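Side-chain contacts in luciferase-like monooxygenase (PDB 7BIP), which probably acts as a monooxygenase of the bacterial luciferase family in the biosynthesis of the tricyclic polyketide rishirilide in Streptomyces bottropensis: residues R27-A32 with H38-V43; G76-V81 with L86-K91; R109-D114 with R256-A261; V193-S198 with K207-Y212; A293-L298 with V305-D310. All coordinates share one frame; numbering follows the deposited sequence.

Contacts 1, 2 and 4 each set a helix against a strand of the same parallel barrel sheet, and they touch one another pairwise. Strands 39-42 and 72-78 are neighbours, so contacts 1 and 2 touch directly: Thr42 O lies 2.8 Å from Gly76 N, a probable hydrogen bond. Met194 of contact 4 brings its CE to 3.6 Å from NZ of Lys41 in contact 1 and to 4.2 Å from Gly76 CA in contact 2. Lys41 is a calcium-binding residue in a structure of this protein, with no ion bound to this chain here. Contact 3 adjoins contact 2, with Leu79 CD2 3.9 Å from Arg109 O. Contact 5, centred about 17 Å from the centre of contact 4, touches it through Ser198 and Lys296.

Contact 1 of 5, residues R27-A32 with H38-V43; sequences RLAELA and HHVKTV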
# COMPACT_ATOMS: atom_id res chain seq x y z
N ARG A 27 3.16 15.16 6.81
CA ARG A 27 2.82 16.53 7.15
C ARG A 27 3.01 17.46 5.95
O ARG A 27 2.22 18.40 5.76
CB ARG A 27 3.65 17.00 8.34
CG ARG A 27 3.40 18.45 8.78
CD ARG A 27 1.93 18.75 8.98
NE ARG A 27 1.69 20.19 9.06
CZ ARG A 27 0.54 20.78 8.75
NH1 ARG A 27 -0.49 20.05 8.35
NH2 ARG A 27 0.42 22.10 8.85
N LEU A 28 4.03 17.21 5.12
CA LEU A 28 4.19 18.00 3.90
C LEU A 28 3.05 17.74 2.92
O LEU A 28 2.61 18.66 2.21
CB LEU A 28 5.54 17.71 3.24
CG LEU A 28 6.75 18.15 4.08
CD1 LEU A 28 8.03 17.58 3.52
CD2 LEU A 28 6.85 19.67 4.15
N ALA A 29 2.58 16.50 2.85
CA ALA A 29 1.39 16.20 2.05
C ALA A 29 0.18 16.98 2.56
O ALA A 29 -0.60 17.52 1.76
CB ALA A 29 1.12 14.70 2.07
N GLU A 30 0.01 17.06 3.88
CA GLU A 30 -1.06 17.88 4.46
C GLU A 30 -0.89 19.35 4.11
O GLU A 30 -1.86 20.05 3.78
CB GLU A 30 -1.09 17.72 5.98
CG GLU A 30 -1.59 16.34 6.46
CD GLU A 30 -1.36 16.12 7.95
OE1 GLU A 30 -0.85 17.04 8.62
OE2 GLU A 30 -1.70 15.04 8.48
N LEU A 31 0.35 19.85 4.18
CA LEU A 31 0.60 21.24 3.82
C LEU A 31 0.32 21.49 2.35
O LEU A 31 -0.21 22.55 1.98
CB LEU A 31 2.03 21.62 4.20
CG LEU A 31 2.36 23.11 4.15
CD1 LEU A 31 1.61 23.86 5.25
CD2 LEU A 31 3.87 23.32 4.29
N ALA A 32 0.66 20.54 1.47
CA ALA A 32 0.29 20.67 0.06
C ALA A 32 -1.22 20.83 -0.09
O ALA A 32 -1.70 21.69 -0.85
CB ALA A 32 0.77 19.43 -0.71
N HIS A 38 -1.27 21.24 -6.41
CA HIS A 38 -2.06 20.40 -7.31
C HIS A 38 -2.00 18.92 -6.93
O HIS A 38 -3.00 18.21 -7.03
CB HIS A 38 -1.57 20.61 -8.75
CG HIS A 38 -2.19 19.68 -9.75
ND1 HIS A 38 -1.51 18.60 -10.28
CD2 HIS A 38 -3.41 19.67 -10.32
CE1 HIS A 38 -2.29 17.97 -11.13
NE2 HIS A 38 -3.46 18.60 -11.17
N HIS A 39 -0.84 18.44 -6.48
CA HIS A 39 -0.67 17.00 -6.26
C HIS A 39 0.45 16.75 -5.26
O HIS A 39 1.23 17.64 -4.92
CB HIS A 39 -0.38 16.27 -7.57
CG HIS A 39 0.93 16.63 -8.18
ND1 HIS A 39 1.04 17.50 -9.24
CD2 HIS A 39 2.20 16.23 -7.89
CE1 HIS A 39 2.32 17.63 -9.57
NE2 HIS A 39 3.04 16.87 -8.77
N VAL A 40 0.51 15.50 -4.80
CA VAL A 40 1.63 14.93 -4.04
C VAL A 40 2.12 13.71 -4.81
O VAL A 40 1.32 12.82 -5.14
CB VAL A 40 1.21 14.54 -2.61
CG1 VAL A 40 2.36 13.84 -1.90
CG2 VAL A 40 0.76 15.77 -1.81
N LYS A 41 3.41 13.67 -5.11
CA LYS A 41 4.01 12.59 -5.88
C LYS A 41 5.07 11.88 -5.03
O LYS A 41 5.68 12.50 -4.16
CB LYS A 41 4.66 13.16 -7.17
CG LYS A 41 5.43 12.17 -8.04
CD LYS A 41 5.92 12.85 -9.32
CE LYS A 41 4.78 13.13 -10.29
NZ LYS A 41 5.26 14.05 -11.38
N THR A 42 5.26 10.59 -5.25
CA THR A 42 6.44 9.93 -4.71
C THR A 42 6.86 8.81 -5.66
O THR A 42 6.22 8.58 -6.69
CB THR A 42 6.22 9.43 -3.27
OG1 THR A 42 7.49 9.13 -2.69
CG2 THR A 42 5.35 8.18 -3.25
N VAL A 43 7.92 8.10 -5.28
CA VAL A 43 8.69 7.27 -6.20
C VAL A 43 8.71 5.82 -5.73
O VAL A 43 8.23 5.48 -4.65
CB VAL A 43 10.13 7.80 -6.35
CG1 VAL A 43 10.09 9.30 -6.59
CG2 VAL A 43 10.92 7.48 -5.09
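CG2 of Val40 sits against Ala29 and Ala32, two alanines about one helical turn apart, and the apolar contact between helix and strand runs through this one methyl. It is 3.8 Å from Ala32 CB and 3.9 Å from Ala29 CA, with the methyl of Ala29 only slightly farther off. Val40 carries its CG1 anti to the backbone N (chi1 175°), which places CG2 beside that N and hands this methyl to the helix. Since alanines offer no more than a CB, the backbones come close, the CA atoms of Ala29 and Val40 being 6.2 Å apart.

The two segments belong to a right-handed beta-alpha-beta unit made of strand 2-6, helix 18-35 and strand 39-42, as expected of the TIM-barrel fold of luciferase-like monooxygenases. Val40 points outward from the sheet to the helix layer, where Ile5 of the neighbouring strand also touches it and Ala32, while Ala64 of helix 57-67 packs on Ala29.

Polar interactions stay within each segment or go elsewhere. On the helix, Arg27 NH1 forms a salt bridge to Glu30 OE1 at 3.0 Å; OE1 lies near the guanidinium plane of Arg27 and offers its anti lone pair. Glu34 shares the charge of Arg27, and Arg67 that of Glu30. On the strand side, the rings of His38 and His39 meet edge to edge through a hydrogen bond between their ND1 atoms, 3.0 Å long, in which either nitrogen could be the donor. Lys41, a calcium-binding residue in a structure of this protein, directs NZ to Ser322 and His229.

Contact 2 of 5, residues G76-V81 with L86-K91; sequences GAVLPV and LKLAGK
Leu88 turns its CG anti to the backbone N (chi1 -170°), and with chi2 at 50° the two methyls fork toward the strand end, where Val78 and Pro80 receive one each. Val78 answers with CG1 anti to its own carbonyl carbon (chi1 -64°), so that CB and CG1 both face the leucine. The two side chains cross obliquely: CD1 of Leu88 is 4.1 Å from Val78 CB and 4.2 Å from Val78 CG1. The other prong, CD2, lies against the start of the proline ring, 4.2 Å from Pro80 CA and 4.4 Å from Pro80 CB. A single leucine thus touches two residues, Val78 and Pro80, just as the chain leaves strand 72-78 and bends into a short 3-10 turn. Ahead of this turn, the peptide bond between Gly76 and Ala77 is cis.

Helix 85-98 follows the strand within the unit that goes on to strand 103-107, and Phe107 of that next strand packs on both Val78 and Leu88. Phe130 of helix 126-142 also packs on Pro80. Lys87 NZ is hydrogen-bonded to Thr83 OG1 of the second subunit. Lys91 NZ, in a salt bridge to Asp56 of its own chain, also comes close to Lys91 NZ of the second subunit.

Between the two segments there is no hydrogen bond or charge pair. Their association therefore depends on the fit of aliphatic groups, with contact distances at or just above ordinary van der Waals separation, and the polar work of the helix is done on other faces.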
# COMPACT_ATOMS: atom_id res chain seq x y z
N GLY A 76 5.21 8.50 -9.27
CA GLY A 76 6.27 8.93 -10.15
C GLY A 76 7.57 8.19 -9.86
O GLY A 76 8.51 8.79 -9.34
N ALA A 77 7.64 6.90 -10.18
CA ALA A 77 6.64 6.16 -10.95
C ALA A 77 6.62 4.71 -10.48
O ALA A 77 7.65 4.23 -9.98
CB ALA A 77 6.94 6.23 -12.44
N VAL A 78 5.49 4.01 -10.61
CA VAL A 78 5.51 2.58 -10.32
C VAL A 78 6.36 1.88 -11.38
O VAL A 78 6.49 2.34 -12.53
CB VAL A 78 4.09 1.97 -10.26
CG1 VAL A 78 3.30 2.57 -9.10
CG2 VAL A 78 3.37 2.16 -11.58
N LEU A 79 6.98 0.77 -10.98
CA LEU A 79 7.88 0.03 -11.87
C LEU A 79 7.24 -1.30 -12.25
O LEU A 79 7.41 -2.31 -11.55
CB LEU A 79 9.24 -0.19 -11.21
CG LEU A 79 9.97 1.08 -10.74
CD1 LEU A 79 11.28 0.70 -10.05
CD2 LEU A 79 10.25 2.02 -11.91
N PRO A 80 6.50 -1.37 -13.37
CA PRO A 80 5.82 -2.63 -13.70
C PRO A 80 6.76 -3.82 -13.84
O PRO A 80 6.31 -4.95 -13.62
CB PRO A 80 5.11 -2.31 -15.03
CG PRO A 80 5.66 -1.00 -15.49
CD PRO A 80 6.16 -0.28 -14.29
N VAL A 81 8.04 -3.59 -14.14
CA VAL A 81 8.98 -4.70 -14.33
C VAL A 81 9.12 -5.54 -13.06
O VAL A 81 9.44 -6.73 -13.13
CB VAL A 81 10.34 -4.17 -14.82
CG1 VAL A 81 11.05 -3.33 -13.75
CG2 VAL A 81 11.24 -5.30 -15.30
N LEU A 86 -1.62 -8.10 -11.99
CA LEU A 86 -2.80 -8.29 -11.16
C LEU A 86 -2.69 -7.51 -9.86
O LEU A 86 -3.65 -6.88 -9.40
CB LEU A 86 -3.00 -9.78 -10.85
CG LEU A 86 -3.43 -10.68 -12.01
CD1 LEU A 86 -3.34 -12.15 -11.57
CD2 LEU A 86 -4.83 -10.34 -12.48
N LYS A 87 -1.51 -7.57 -9.24
CA LYS A 87 -1.29 -6.87 -7.98
C LYS A 87 -1.25 -5.36 -8.18
O LYS A 87 -1.82 -4.61 -7.38
CB LYS A 87 0.03 -7.34 -7.39
CG LYS A 87 0.02 -8.79 -7.03
CD LYS A 87 -0.86 -9.01 -5.85
CE LYS A 87 -0.25 -8.32 -4.65
NZ LYS A 87 1.15 -8.78 -4.41
N LEU A 88 -0.54 -4.92 -9.22
CA LEU A 88 -0.44 -3.49 -9.49
C LEU A 88 -1.81 -2.90 -9.80
O LEU A 88 -2.20 -1.86 -9.25
CB LEU A 88 0.52 -3.25 -10.65
CG LEU A 88 0.95 -1.82 -10.92
CD1 LEU A 88 1.43 -1.12 -9.65
CD2 LEU A 88 2.05 -1.88 -11.96
N ALA A 89 -2.57 -3.56 -10.68
CA ALA A 89 -3.91 -3.06 -10.98
C ALA A 89 -4.78 -3.03 -9.73
O ALA A 89 -5.51 -2.06 -9.49
CB ALA A 89 -4.57 -3.92 -12.06
N GLY A 90 -4.70 -4.09 -8.92
CA GLY A 90 -5.55 -4.18 -7.74
C GLY A 90 -5.24 -3.12 -6.70
O GLY A 90 -6.15 -2.45 -6.20
N LYS A 91 -3.95 -2.95 -6.34
CA LYS A 91 -3.64 -1.98 -5.30
C LYS A 91 -3.91 -0.56 -5.77
O LYS A 91 -4.37 0.28 -4.98
CB LYS A 91 -2.19 -2.12 -4.80
CG LYS A 91 -1.11 -1.67 -5.77
CD LYS A 91 0.28 -1.74 -5.11
CE LYS A 91 0.70 -3.16 -4.85
NZ LYS A 91 2.16 -3.23 -4.54

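Contact 3 of 5, residues R109-D114 with R256-A261; sequences RAFLPD and RALASA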
# COMPACT_ATOMS: atom_id res chain seq x y z
N ARG A 109 10.43 3.15 -16.17
CA ARG A 109 11.42 2.11 -16.39
C ARG A 109 12.41 2.08 -15.23
O ARG A 109 12.76 3.13 -14.67
CB ARG A 109 12.18 2.33 -17.70
CG ARG A 109 11.30 2.50 -18.93
CD ARG A 109 10.91 1.17 -19.54
NE ARG A 109 12.03 0.24 -19.68
CZ ARG A 109 12.84 0.20 -20.73
NH1 ARG A 109 13.83 -0.69 -20.76
NH2 ARG A 109 12.68 1.04 -21.74
N ALA A 110 12.85 0.89 -14.87
CA ALA A 110 13.89 0.80 -13.86
C ALA A 110 15.26 1.01 -14.51
O ALA A 110 15.45 0.79 -15.70
CB ALA A 110 13.83 -0.55 -13.15
N PHE A 111 16.21 1.44 -13.69
CA PHE A 111 17.57 1.58 -14.19
C PHE A 111 18.67 1.24 -13.19
O PHE A 111 19.82 1.13 -13.60
CB PHE A 111 17.80 3.00 -14.72
CG PHE A 111 17.81 4.06 -13.65
CD1 PHE A 111 19.01 4.58 -13.18
CD2 PHE A 111 16.62 4.54 -13.13
CE1 PHE A 111 19.01 5.55 -12.19
CE2 PHE A 111 16.62 5.52 -12.14
CZ PHE A 111 17.81 6.02 -11.68
N LEU A 112 18.36 1.07 -11.91
CA LEU A 112 19.40 0.73 -10.94
C LEU A 112 19.78 -0.73 -11.11
O LEU A 112 18.91 -1.60 -11.01
CB LEU A 112 18.93 1.00 -9.52
CG LEU A 112 18.63 2.46 -9.16
CD1 LEU A 112 18.18 2.58 -7.70
CD2 LEU A 112 19.84 3.33 -9.43
N PRO A 113 21.05 -1.05 -11.36
CA PRO A 113 21.41 -2.46 -11.62
C PRO A 113 21.11 -3.39 -10.46
O PRO A 113 20.67 -4.52 -10.68
CB PRO A 113 22.91 -2.38 -11.92
CG PRO A 113 23.11 -0.98 -12.43
CD PRO A 113 22.18 -0.13 -11.60
N ASP A 114 21.30 -2.94 -9.21
CA ASP A 114 21.01 -3.81 -8.08
C ASP A 114 19.54 -4.17 -7.98
O ASP A 114 19.20 -5.24 -7.47
CB ASP A 114 21.47 -3.16 -6.77
CG ASP A 114 22.97 -3.05 -6.67
OD1 ASP A 114 23.47 -2.37 -5.76
OD2 ASP A 114 23.66 -3.65 -7.52
N ARG A 256 24.96 12.56 -5.03
CA ARG A 256 25.87 11.56 -4.49
C ARG A 256 25.17 10.23 -4.27
O ARG A 256 25.69 9.17 -4.64
CB ARG A 256 26.47 12.07 -3.18
CG ARG A 256 27.69 11.29 -2.72
CD ARG A 256 28.11 11.69 -1.33
NE ARG A 256 27.16 11.23 -0.32
CZ ARG A 256 27.37 11.28 0.99
NH1 ARG A 256 28.50 11.78 1.46
NH2 ARG A 256 26.44 10.84 1.83
N ALA A 257 23.98 10.26 -3.66
CA ALA A 257 23.18 9.05 -3.50
C ALA A 257 22.93 8.38 -4.85
O ALA A 257 22.95 7.14 -4.95
CB ALA A 257 21.84 9.39 -2.83
N LEU A 258 22.69 9.18 -5.89
CA LEU A 258 22.46 8.62 -7.22
C LEU A 258 23.72 7.95 -7.74
O LEU A 258 23.68 6.81 -8.21
CB LEU A 258 21.99 9.72 -8.17
CG LEU A 258 21.87 9.27 -9.63
CD1 LEU A 258 20.95 8.05 -9.76
CD2 LEU A 258 21.39 10.40 -10.53
N ALA A 259 24.86 8.64 -7.66
CA ALA A 259 26.10 8.07 -8.16
C ALA A 259 26.41 6.76 -7.45
O ALA A 259 26.83 5.78 -8.08
CB ALA A 259 27.25 9.07 -7.98
N SER A 260 26.19 6.71 -6.13
CA SER A 260 26.43 5.50 -5.38
C SER A 260 25.47 4.38 -5.79
O SER A 260 25.85 3.20 -5.80
CB SER A 260 26.32 5.79 -3.88
OG SER A 260 26.21 4.59 -3.14
N ALA A 261 24.24 4.73 -6.15
CA ALA A 261 23.25 3.71 -6.47
C ALA A 261 23.40 3.17 -7.89
O ALA A 261 23.03 2.02 -8.15
CB ALA A 261 21.84 4.25 -6.26
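Leu112 makes the closest approach, its CD2 lying 3.7 Å from the backbone carbonyl Ala261 O and 3.9 Å from Ala261 CB. Beside it, Pro113 brings the CD of its ring to 4.2 Å from the same carbonyl oxygen. The second apolar pair is Phe111 with Leu258: CD1 of the leucine comes to the ring edge, close to the ring plane, 4.0 Å from CE1, and the two side chains cross at about a right angle.

Torsions set this up. The phenylalanine holds its CG between the backbone N and the carbonyl carbon (chi1 68°), and Leu258 reaches out to meet it with CG anti to its N (chi1 173°). Leu112 occupies the N-cap position of helix 113-119. Farther out, Val262 touches both Phe111 and Leu112, His45 lies on Leu112, and Tyr50 packs against Leu258.

The contact bridges 141 intervening residues, and its helical partner ends just before residues 264-285, which are not modelled. It is an apolar junction between the start of helix 113-119, following barrel strand 103-107, and the end of the long helix after strand 228-236, consistent with the loop-borne helices that elaborate a TIM barrel.

Contact 4 of 5, residues V193-S198 with K207-Y212; sequences VMLVPS and KTLSLY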
# COMPACT_ATOMS: atom_id res chain seq x y z
N VAL A 193 2.79 11.69 -20.43
CA VAL A 193 4.23 11.48 -20.47
C VAL A 193 4.89 12.20 -19.30
O VAL A 193 4.41 13.24 -18.83
CB VAL A 193 4.80 11.93 -21.85
CG1 VAL A 193 4.85 13.45 -21.99
CG2 VAL A 193 6.15 11.31 -22.11
N MET A 194 5.97 11.61 -18.78
CA MET A 194 6.78 12.24 -17.74
C MET A 194 8.20 12.39 -18.28
O MET A 194 8.82 11.40 -18.67
CB MET A 194 6.76 11.41 -16.45
CG MET A 194 5.38 10.82 -16.13
SD MET A 194 5.36 9.85 -14.61
CE MET A 194 4.84 11.12 -13.47
N LEU A 195 8.68 13.62 -18.34
CA LEU A 195 9.99 13.93 -18.90
C LEU A 195 10.95 14.35 -17.79
O LEU A 195 10.55 14.64 -16.66
CB LEU A 195 9.89 15.04 -19.96
CG LEU A 195 8.87 14.82 -21.09
CD1 LEU A 195 9.04 15.88 -22.18
CD2 LEU A 195 9.01 13.44 -21.68
N VAL A 196 12.24 14.38 -18.13
CA VAL A 196 13.29 14.61 -17.14
C VAL A 196 14.17 15.77 -17.58
O VAL A 196 15.27 15.57 -18.12
CB VAL A 196 14.11 13.33 -16.90
CG1 VAL A 196 15.09 13.53 -15.74
CG2 VAL A 196 13.17 12.17 -16.60
N PRO A 197 13.73 17.01 -17.36
CA PRO A 197 14.50 18.16 -17.86
C PRO A 197 15.81 18.37 -17.12
O PRO A 197 16.71 19.02 -17.66
CB PRO A 197 13.55 19.34 -17.63
CG PRO A 197 12.69 18.90 -16.49
CD PRO A 197 12.47 17.43 -16.73
N SER A 198 15.94 17.84 -15.91
CA SER A 198 17.12 18.11 -15.10
C SER A 198 18.36 17.39 -15.60
O SER A 198 19.47 17.71 -15.16
CB SER A 198 16.84 17.74 -13.64
OG SER A 198 16.65 16.34 -13.50
N LYS A 207 12.10 18.87 -28.31
CA LYS A 207 11.84 18.03 -29.47
C LYS A 207 11.03 16.80 -29.08
O LYS A 207 10.19 16.33 -29.85
CB LYS A 207 13.14 17.65 -30.16
CG LYS A 207 13.75 18.78 -30.99
CD LYS A 207 12.71 19.48 -31.86
CE LYS A 207 12.61 20.97 -31.54
NZ LYS A 207 11.38 21.59 -32.11
N THR A 208 11.27 16.26 -27.88
CA THR A 208 10.43 15.19 -27.37
C THR A 208 8.99 15.66 -27.22
O THR A 208 8.05 14.94 -27.57
CB THR A 208 10.97 14.69 -26.03
OG1 THR A 208 12.30 14.19 -26.20
CG2 THR A 208 10.09 13.58 -25.48
N LEU A 209 8.79 16.87 -26.69
CA LEU A 209 7.44 17.40 -26.56
C LEU A 209 6.80 17.59 -27.93
O LEU A 209 5.60 17.32 -28.11
CB LEU A 209 7.46 18.72 -25.79
CG LEU A 209 7.62 18.55 -24.27
CD1 LEU A 209 8.08 19.85 -23.62
CD2 LEU A 209 6.32 18.09 -23.66
N SER A 210 7.58 18.06 -28.91
CA SER A 210 7.05 18.24 -30.26
C SER A 210 6.64 16.90 -30.86
O SER A 210 5.56 16.78 -31.44
CB SER A 210 8.09 18.94 -31.13
OG SER A 210 7.52 19.29 -32.38
N LEU A 211 7.50 15.88 -30.74
CA LEU A 211 7.14 14.55 -31.22
C LEU A 211 5.90 14.02 -30.50
O LEU A 211 5.04 13.39 -31.12
CB LEU A 211 8.31 13.59 -31.04
CG LEU A 211 9.61 13.94 -31.74
CD1 LEU A 211 10.69 12.93 -31.37
CD2 LEU A 211 9.42 13.99 -33.25
N TYR A 212 5.81 14.25 -29.19
CA TYR A 212 4.66 13.78 -28.44
C TYR A 212 3.39 14.49 -28.89
O TYR A 212 2.38 13.84 -29.19
CB TYR A 212 4.89 14.00 -26.93
CG TYR A 212 3.69 13.69 -26.07
CD1 TYR A 212 3.31 12.37 -25.83
CD2 TYR A 212 2.92 14.71 -25.51
CE1 TYR A 212 2.21 12.08 -25.04
CE2 TYR A 212 1.82 14.43 -24.73
CZ TYR A 212 1.47 13.11 -24.49
OH TYR A 212 0.37 12.82 -23.72
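Val193 meets Tyr212 over the face of the ring. Its CG1 stands 4.0 Å from the ring centroid and only 2° off the ring normal, a CH-pi contact almost perfectly centred. That position follows from chi1 of 74°, which sets CG1 between the backbone N and the carbonyl carbon and aims it at the tyrosine; CB also lies 4.1 Å from CE1 of Tyr212. The ring itself swings out with CG anti to the backbone N, laying its face to the strand, and its hydroxyl is fixed by a hydrogen bond to His191 O.

Two residues along the strand, Leu195 splits its contacts between its methyls. CD1 of Leu195 packs against the branch point of Leu209, 3.7 Å from its CG and 3.8 Å from its CD2. CD2 meets Thr208 tip to tip, 4.0 Å from its CG2. The threonine is turned for this: its methyl lies anti to the backbone N, while OG1 sits beside that N and bonds back to Gln204 O in the preceding turn. The polar atom thus serves the helix and the methyl serves the strand.

Strand 193-195 and helix 207-212 run antiparallel at 171°, their axes 10.7 Å apart, as a strand and the helix returning over it do in a beta-alpha-beta unit. Strand 228-236 completes the unit, its Ile228 and Met230 touching Leu209, while helix 180-188 closes the other flank through Ala183 on Thr208 and Ala187 on Tyr212.

Contact 5 of 5, residues A293-L298 with V305-D310; sequences AERKAL and VRAAID
The guanidinium of Arg295 lies with one face on Ala308, whose CA is 3.5 Å above its plane and offset toward the rim. NH1 is 3.7 Å from Ala308 CA, and lower in the chain CG rests 3.8 Å from Ala308 CB, so the arginine drapes along the helix surface instead of pointing at it. A bend at chi2 (79°) folds the side chain over in this way. Its backbone has positive phi and closes a Schellman motif at the end of helix 287-293.

Leu298 packs deeper, at the start of strand 298-300. CD2 touches Ala308 CB at 3.9 Å, on the methyl that also carries the arginine, while CD1 lies 4.2 Å from Ile309 CG1. Val305 comes alongside the backbone, its CG2 3.8 Å from Leu298 C. Helix 302-316 is thereby seated on the loop and strand that precede it in the barrel.

Arg295 combines two roles. Its flat cation and methylenes contact carbon, while NE pairs with Asp311 and NH2 donates to Val292 O, tying helix 302-316 to helix 287-293. With an alanine here, the face of the helix at Ala308 is likely to lose its cover, and Asp311 this salt bridge. The charge is met by Asp311, and NH2 by Val292 O, which probably lets the guanidinium lie flat on Ala308 at little cost.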
# COMPACT_ATOMS: atom_id res chain seq x y z
N ALA A 293 21.21 28.17 -13.65
CA ALA A 293 21.14 29.10 -14.78
C ALA A 293 20.47 28.47 -15.98
O ALA A 293 19.82 29.16 -16.77
CB ALA A 293 22.54 29.57 -15.15
N GLU A 294 20.61 27.16 -16.14
CA GLU A 294 20.00 26.43 -17.25
C GLU A 294 18.58 25.99 -16.95
O GLU A 294 17.97 25.31 -17.79
CB GLU A 294 20.85 25.21 -17.61
CG GLU A 294 22.19 25.56 -18.23
CD GLU A 294 23.06 24.34 -18.48
OE1 GLU A 294 24.16 24.51 -19.05
OE2 GLU A 294 22.66 23.22 -18.11
N ARG A 295 18.05 26.35 -15.78
CA ARG A 295 16.70 25.99 -15.36
C ARG A 295 16.54 24.47 -15.27
O ARG A 295 15.51 23.91 -15.65
CB ARG A 295 15.65 26.61 -16.28
CG ARG A 295 15.36 28.09 -15.96
CD ARG A 295 16.41 29.04 -16.50
NE ARG A 295 16.05 30.42 -16.17
CZ ARG A 295 16.44 31.06 -15.08
NH1 ARG A 295 16.03 32.30 -14.86
NH2 ARG A 295 17.26 30.47 -14.21
N LYS A 296 17.56 23.80 -14.74
CA LYS A 296 17.49 22.38 -14.44
C LYS A 296 17.12 22.12 -12.99
O LYS A 296 16.94 20.95 -12.61
CB LYS A 296 18.82 21.70 -14.78
CG LYS A 296 19.08 21.63 -16.28
CD LYS A 296 20.44 21.03 -16.56
CE LYS A 296 20.48 20.39 -17.93
NZ LYS A 296 20.91 21.35 -18.98
N ALA A 297 16.99 23.17 -12.19
CA ALA A 297 16.61 23.10 -10.78
C ALA A 297 16.01 24.45 -10.42
O ALA A 297 16.45 25.48 -10.93
CB ALA A 297 17.81 22.80 -9.88
N LEU A 298 15.01 24.43 -9.55
CA LEU A 298 14.25 25.63 -9.18
C LEU A 298 14.66 26.02 -7.77
O LEU A 298 13.95 25.77 -6.80
CB LEU A 298 12.73 25.38 -9.29
CG LEU A 298 12.23 25.04 -10.69
CD1 LEU A 298 10.73 24.82 -10.68
CD2 LEU A 298 12.58 26.19 -11.62
N VAL A 305 12.94 32.13 -8.83
CA VAL A 305 12.23 30.96 -9.32
C VAL A 305 11.06 31.39 -10.21
O VAL A 305 10.71 30.68 -11.15
CB VAL A 305 11.80 30.10 -8.12
CG1 VAL A 305 10.82 29.00 -8.56
CG2 VAL A 305 13.04 29.48 -7.47
N ARG A 306 10.49 32.58 -9.96
CA ARG A 306 9.45 33.09 -10.86
C ARG A 306 10.01 33.29 -12.26
O ARG A 306 9.40 32.88 -13.25
CB ARG A 306 8.89 34.41 -10.31
CG ARG A 306 8.07 35.21 -11.33
CD ARG A 306 6.68 34.63 -11.52
NE ARG A 306 6.00 35.21 -12.67
CZ ARG A 306 5.27 36.32 -12.62
NH1 ARG A 306 5.11 36.98 -11.48
NH2 ARG A 306 4.69 36.78 -13.73
N ALA A 307 11.18 33.93 -12.36
CA ALA A 307 11.79 34.13 -13.67
C ALA A 307 12.14 32.80 -14.32
O ALA A 307 12.00 32.64 -15.54
CB ALA A 307 13.04 35.01 -13.54
N ALA A 308 12.59 31.83 -13.52
CA ALA A 308 12.93 30.52 -14.05
C ALA A 308 11.70 29.81 -14.60
O ALA A 308 11.76 29.23 -15.69
CB ALA A 308 13.60 29.68 -12.97
N ILE A 309 10.59 29.84 -13.86
CA ILE A 309 9.37 29.18 -14.33
C ILE A 309 8.87 29.82 -15.62
O ILE A 309 8.46 29.13 -16.56
CB ILE A 309 8.29 29.19 -13.24
CG1 ILE A 309 8.67 28.24 -12.10
CG2 ILE A 309 6.93 28.80 -13.82
CD1 ILE A 309 7.85 28.46 -10.84
N ASP A 310 8.89 31.16 -15.69
CA ASP A 310 8.46 31.83 -16.92
C ASP A 310 9.32 31.42 -18.12
O ASP A 310 8.81 31.28 -19.23
CB ASP A 310 8.49 33.35 -16.73
CG ASP A 310 7.44 33.83 -15.74
OD1 ASP A 310 6.55 33.04 -15.36
OD2 ASP A 310 7.49 35.01 -15.34